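Long-range contact in secondary thiamine-phosphate synthase enzyme (Thermus thermophilus, PDB 2CU5), which is of unproven function but, as a member of the UPF0047 (YjbQ) family, probably acts as a secondary thiamine-phosphate synthase: residues E24-V38 against V92-R104. Numbering follows the deposited sequence.
Sequences EAALSGHTGLVYLFV and VHLLLLAEKGRLR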
loop_
_atom_site.group_PDB
_atom_site.type_symbol
_atom_site.label_atom_id
_atom_site.label_comp_id
_atom_site.label_asym_id
_atom_site.label_seq_id
_atom_site.Cartn_x
_atom_site.Cartn_y
_atom_site.Cartn_z
ATOM N N GLU A 24 -19.249 -6.115 -4.211
ATOM C CA GLU A 24 -20.484 -5.900 -3.459
ATOM C C GLU A 24 -21.438 -7.082 -3.596
ATOM O O GLU A 24 -22.129 -7.448 -2.642
ATOM C CB GLU A 24 -21.179 -4.613 -3.921
ATOM C CG GLU A 24 -20.369 -3.352 -3.645
ATOM C CD GLU A 24 -21.043 -2.077 -4.120
ATOM O OE1 GLU A 24 -21.619 -2.077 -5.226
ATOM O OE2 GLU A 24 -20.976 -1.062 -3.397
ATOM N N ALA A 25 -21.472 -7.683 -4.781
ATOM C CA ALA A 25 -22.350 -8.821 -5.018
ATOM C C ALA A 25 -21.933 -10.015 -4.167
ATOM O O ALA A 25 -22.737 -10.912 -3.912
ATOM C CB ALA A 25 -22.340 -9.198 -6.498
ATOM N N ALA A 26 -20.680 -10.028 -3.721
ATOM C CA ALA A 26 -20.186 -11.128 -2.902
ATOM C C ALA A 26 -20.382 -10.880 -1.408
ATOM O O ALA A 26 -20.134 -11.768 -0.591
ATOM C CB ALA A 26 -18.709 -11.375 -3.195
ATOM N N LEU A 27 -20.849 -9.686 -1.056
ATOM C CA LEU A 27 -21.040 -9.321 0.343
ATOM C C LEU A 27 -22.300 -9.843 1.026
ATOM O O LEU A 27 -22.368 -9.865 2.257
ATOM C CB LEU A 27 -21.002 -7.800 0.489
ATOM C CG LEU A 27 -19.721 -7.145 -0.032
ATOM C CD1 LEU A 27 -19.785 -5.643 0.198
ATOM C CD2 LEU A 27 -18.519 -7.750 0.675
ATOM N N SER A 28 -23.294 -10.249 0.244
ATOM C CA SER A 28 -24.549 -10.752 0.810
ATOM C C SER A 28 -25.108 -9.815 1.885
ATOM O O SER A 28 -25.467 -10.254 2.976
ATOM C CB SER A 28 -24.338 -12.148 1.408
ATOM O OG SER A 28 -23.985 -13.088 0.405
ATOM N N GLY A 29 -25.169 -8.524 1.574
ATOM C CA GLY A 29 -25.701 -7.553 2.518
ATOM C C GLY A 29 -24.903 -7.334 3.795
ATOM O O GLY A 29 -25.414 -6.769 4.759
ATOM N N HIS A 30 -23.649 -7.768 3.807
ATOM C CA HIS A 30 -22.794 -7.609 4.981
ATOM C C HIS A 30 -22.581 -6.152 5.396
ATOM O O HIS A 30 -22.569 -5.247 4.561
ATOM C CB HIS A 30 -21.423 -8.243 4.711
ATOM C CG HIS A 30 -20.411 -7.999 5.794
ATOM N ND1 HIS A 30 -20.488 -8.594 7.035
ATOM C CD2 HIS A 30 -19.297 -7.226 5.817
ATOM C CE1 HIS A 30 -19.465 -8.200 7.775
ATOM N NE2 HIS A 30 -18.728 -7.370 7.060
ATOM N N THR A 31 -22.432 -5.942 6.701
ATOM C CA THR A 31 -22.147 -4.622 7.254
ATOM C C THR A 31 -20.886 -4.787 8.094
ATOM O O THR A 31 -20.865 -5.554 9.054
ATOM C CB THR A 31 -23.278 -4.096 8.158
ATOM O OG1 THR A 31 -24.413 -3.757 7.356
ATOM C CG2 THR A 31 -22.817 -2.853 8.917
ATOM N N GLY A 32 -19.830 -4.074 7.717
ATOM C CA GLY A 32 -18.573 -4.170 8.440
ATOM C C GLY A 32 -17.417 -4.085 7.462
ATOM O O GLY A 32 -17.625 -3.817 6.279
ATOM N N LEU A 33 -16.202 -4.321 7.940
ATOM C CA LEU A 33 -15.037 -4.258 7.069
ATOM C C LEU A 33 -15.002 -5.430 6.095
ATOM O O LEU A 33 -15.519 -6.511 6.381
ATOM C CB LEU A 33 -13.754 -4.220 7.907
ATOM C CG LEU A 33 -13.541 -2.886 8.630
ATOM C CD1 LEU A 33 -12.438 -2.997 9.668
ATOM C CD2 LEU A 33 -13.211 -1.820 7.597
ATOM N N VAL A 34 -14.400 -5.190 4.936
ATOM C CA VAL A 34 -14.272 -6.188 3.883
ATOM C C VAL A 34 -12.810 -6.253 3.453
ATOM O O VAL A 34 -12.197 -5.225 3.162
ATOM C CB VAL A 34 -15.128 -5.813 2.649
ATOM C CG1 VAL A 34 -14.903 -6.818 1.533
ATOM C CG2 VAL A 34 -16.609 -5.756 3.031
ATOM N N TYR A 35 -12.258 -7.460 3.421
ATOM C CA TYR A 35 -10.869 -7.662 3.018
ATOM C C TYR A 35 -10.819 -8.159 1.573
ATOM O O TYR A 35 -11.592 -9.040 1.188
ATOM C CB TYR A 35 -10.205 -8.685 3.948
ATOM C CG TYR A 35 -8.824 -9.132 3.522
ATOM C CD1 TYR A 35 -7.725 -8.280 3.629
ATOM C CD2 TYR A 35 -8.619 -10.410 3.005
ATOM C CE1 TYR A 35 -6.446 -8.697 3.226
ATOM C CE2 TYR A 35 -7.349 -10.835 2.604
ATOM C CZ TYR A 35 -6.270 -9.975 2.718
ATOM O OH TYR A 35 -5.021 -10.406 2.326
ATOM N N LEU A 36 -9.919 -7.578 0.777
ATOM C CA LEU A 36 -9.741 -7.961 -0.622
ATOM C C LEU A 36 -8.273 -8.286 -0.863
ATOM O O LEU A 36 -7.387 -7.589 -0.360
ATOM C CB LEU A 36 -10.158 -6.828 -1.559
ATOM C CG LEU A 36 -11.601 -6.326 -1.507
ATOM C CD1 LEU A 36 -11.761 -5.231 -2.541
ATOM C CD2 LEU A 36 -12.579 -7.472 -1.784
ATOM N N PHE A 37 -8.018 -9.326 -1.651
ATOM C CA PHE A 37 -6.649 -9.748 -1.932
ATOM C C PHE A 37 -6.509 -10.383 -3.315
ATOM O O PHE A 37 -7.389 -11.121 -3.757
ATOM C CB PHE A 37 -6.220 -10.760 -0.855
ATOM C CG PHE A 37 -4.806 -11.276 -0.997
ATOM C CD1 PHE A 37 -3.714 -10.468 -0.682
ATOM C CD2 PHE A 37 -4.571 -12.587 -1.406
ATOM C CE1 PHE A 37 -2.411 -10.959 -0.769
ATOM C CE2 PHE A 37 -3.273 -13.092 -1.496
ATOM C CZ PHE A 37 -2.186 -12.276 -1.175
ATOM N N VAL A 38 -5.420 -10.074 -4.014
ATOM C CA VAL A 38 -5.167 -10.720 -5.298
ATOM C C VAL A 38 -3.953 -11.615 -5.056
ATOM O O VAL A 38 -2.889 -11.147 -4.646
ATOM C CB VAL A 38 -4.859 -9.721 -6.465
ATOM C CG1 VAL A 38 -6.145 -9.093 -6.964
ATOM C CG2 VAL A 38 -3.875 -8.653 -6.013
ATOM N N VAL A 92 -1.345 -5.259 -3.180
ATOM C CA VAL A 92 -2.190 -6.390 -3.550
ATOM C C VAL A 92 -3.349 -6.686 -2.598
ATOM O O VAL A 92 -3.949 -7.760 -2.664
ATOM C CB VAL A 92 -1.351 -7.679 -3.710
ATOM C CG1 VAL A 92 -0.338 -7.492 -4.828
ATOM C CG2 VAL A 92 -0.655 -8.023 -2.401
ATOM N N HIS A 93 -3.658 -5.754 -1.704
ATOM C CA HIS A 93 -4.777 -5.963 -0.798
ATOM C C HIS A 93 -5.437 -4.646 -0.429
ATOM O O HIS A 93 -4.829 -3.575 -0.531
ATOM C CB HIS A 93 -4.341 -6.714 0.470
ATOM C CG HIS A 93 -3.858 -5.827 1.577
ATOM N ND1 HIS A 93 -2.581 -5.312 1.622
ATOM C CD2 HIS A 93 -4.487 -5.370 2.688
ATOM C CE1 HIS A 93 -2.442 -4.577 2.711
ATOM N NE2 HIS A 93 -3.584 -4.596 3.376
ATOM N N LEU A 94 -6.697 -4.736 -0.019
ATOM C CA LEU A 94 -7.468 -3.570 0.376
ATOM C C LEU A 94 -8.322 -3.967 1.560
ATOM O O LEU A 94 -8.597 -5.143 1.762
ATOM C CB LEU A 94 -8.388 -3.115 -0.758
ATOM C CG LEU A 94 -7.753 -2.490 -2.002
ATOM C CD1 LEU A 94 -8.823 -2.217 -3.040
ATOM C CD2 LEU A 94 -7.035 -1.206 -1.596
ATOM N N LEU A 95 -8.729 -2.975 2.339
ATOM C CA LEU A 95 -9.590 -3.196 3.492
ATOM C C LEU A 95 -10.575 -2.046 3.387
ATOM O O LEU A 95 -10.184 -0.880 3.463
ATOM C CB LEU A 95 -8.788 -3.119 4.787
ATOM C CG LEU A 95 -9.574 -3.452 6.058
ATOM C CD1 LEU A 95 -10.145 -4.860 5.952
ATOM C CD2 LEU A 95 -8.663 -3.319 7.273
ATOM N N LEU A 96 -11.848 -2.374 3.188
ATOM C CA LEU A 96 -12.871 -1.353 3.006
ATOM C C LEU A 96 -14.109 -1.563 3.870
ATOM O O LEU A 96 -14.402 -2.678 4.296
ATOM C CB LEU A 96 -13.292 -1.326 1.534
ATOM C CG LEU A 96 -12.162 -1.124 0.514
ATOM C CD1 LEU A 96 -12.580 -1.650 -0.849
ATOM C CD2 LEU A 96 -11.803 0.356 0.449
ATOM N N LEU A 97 -14.830 -0.471 4.104
ATOM C CA LEU A 97 -16.059 -0.485 4.895
ATOM C C LEU A 97 -17.247 -0.799 3.998
ATOM O O LEU A 97 -17.317 -0.335 2.859
ATOM C CB LEU A 97 -16.295 0.887 5.525
ATOM C CG LEU A 97 -15.282 1.404 6.538
ATOM C CD1 LEU A 97 -15.499 2.899 6.771
ATOM C CD2 LEU A 97 -15.427 0.626 7.824
ATOM N N ALA A 98 -18.183 -1.584 4.519
ATOM C CA ALA A 98 -19.381 -1.936 3.779
ATOM C C ALA A 98 -20.587 -1.745 4.689
ATOM O O ALA A 98 -20.501 -1.939 5.899
ATOM C CB ALA A 98 -19.310 -3.386 3.303
ATOM N N GLU A 99 -21.705 -1.344 4.101
ATOM C CA GLU A 99 -22.929 -1.156 4.861
ATOM C C GLU A 99 -24.061 -1.811 4.092
ATOM O O GLU A 99 -24.404 -1.387 2.989
ATOM C CB GLU A 99 -23.220 0.330 5.056
ATOM C CG GLU A 99 -24.511 0.606 5.813
ATOM C CD GLU A 99 -24.727 2.083 6.071
ATOM O OE1 GLU A 99 -23.939 2.675 6.840
ATOM O OE2 GLU A 99 -25.682 2.657 5.502
ATOM N N LYS A 100 -24.619 -2.865 4.677
ATOM C CA LYS A 100 -25.716 -3.596 4.064
ATOM C C LYS A 100 -25.430 -4.010 2.621
ATOM O O LYS A 100 -26.251 -3.812 1.724
ATOM C CB LYS A 100 -26.993 -2.756 4.152
ATOM C CG LYS A 100 -27.372 -2.445 5.598
ATOM C CD LYS A 100 -28.541 -1.479 5.722
ATOM C CE LYS A 100 -28.827 -1.179 7.192
ATOM N NZ LYS A 100 -29.918 -0.180 7.378
ATOM N N GLY A 101 -24.253 -4.589 2.408
ATOM C CA GLY A 101 -23.881 -5.059 1.087
ATOM C C GLY A 101 -23.299 -4.037 0.135
ATOM O O GLY A 101 -22.975 -4.377 -1.001
ATOM N N ARG A 102 -23.168 -2.792 0.576
ATOM C CA ARG A 102 -22.610 -1.757 -0.283
ATOM C C ARG A 102 -21.359 -1.132 0.314
ATOM O O ARG A 102 -21.327 -0.769 1.488
ATOM C CB ARG A 102 -23.661 -0.682 -0.565
ATOM C CG ARG A 102 -24.817 -1.196 -1.420
ATOM C CD ARG A 102 -25.812 -0.101 -1.758
ATOM N NE ARG A 102 -26.903 -0.593 -2.597
ATOM C CZ ARG A 102 -27.790 -1.514 -2.220
ATOM N NH1 ARG A 102 -27.723 -2.055 -1.010
ATOM N NH2 ARG A 102 -28.747 -1.892 -3.056
ATOM N N LEU A 103 -20.325 -1.013 -0.509
ATOM C CA LEU A 103 -19.066 -0.432 -0.069
ATOM C C LEU A 103 -19.228 1.057 0.209
ATOM O O LEU A 103 -19.852 1.773 -0.571
ATOM C CB LEU A 103 -17.997 -0.653 -1.140
ATOM C CG LEU A 103 -17.603 -2.117 -1.362
ATOM C CD1 LEU A 103 -16.776 -2.252 -2.644
ATOM C CD2 LEU A 103 -16.832 -2.614 -0.156
ATOM N N ARG A 104 -18.677 1.514 1.333
ATOM C CA ARG A 104 -18.738 2.925 1.715
ATOM C C ARG A 104 -17.498 3.597 1.138
ATOM O O ARG A 104 -16.386 3.385 1.617
ATOM C CB ARG A 104 -18.741 3.075 3.238
ATOM C CG ARG A 104 -19.877 2.350 3.937
ATOM C CD ARG A 104 -21.251 2.837 3.483
ATOM N NE ARG A 104 -21.571 4.197 3.925
ATOM C CZ ARG A 104 -21.230 5.309 3.278
ATOM N NH1 ARG A 104 -20.548 5.248 2.141
ATOM N NH2 ARG A 104 -21.581 6.493 3.767
#
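Glu24 reaches from the helix across to the hairpin that ends strand 93-99, its CG crossing Leu103 at a slant while CB rests on Gly101 O. CG stands beside the backbone N (chi1 -64°) and the chain then runs extended, which carries OE2 to the amide N of Leu103 at 3.0 Å, met through its anti lone pair; OE1 is bound by Arg21 in a salt bridge. Cutting Glu24 back to an alanine is likely to leave the Leu103 N-H and Arg21 without their carboxylate partner. Leu27 lays CD1 against Gly101 O and Ala98 CB, the small alanine accepting both this methyl and Val34 CG2, 3.6 Å from Ala98 CB. Gly101 suits the type I' turn 99-102: a CB would strike Gly29 CA and, at this positive phi, jam against Lys100 O. Its N bonds His30 O, while Thr31 OG1 accepts from Lys100 N at 2.8 Å. Strands 32-37 and 93-99 pair antiparallel. On one face Leu33 CD2 and Leu97 CD2 pack tightly at 3.3 Å, side by side, and Tyr35 crosses His93 at about a right angle, Tyr35 CE1 lying 3.9 Å from His93 CD2. Tyr35 OH bonds Leu95 O of the third subunit, placing this face at the trimer interface. On the other, Leu36 and Leu96 meet through their CD1 methyls, branched apolar ends suited to packing on Val111 of strand 110-115, while strand 120-128 flanks strand 32-37 within the five-stranded sheet.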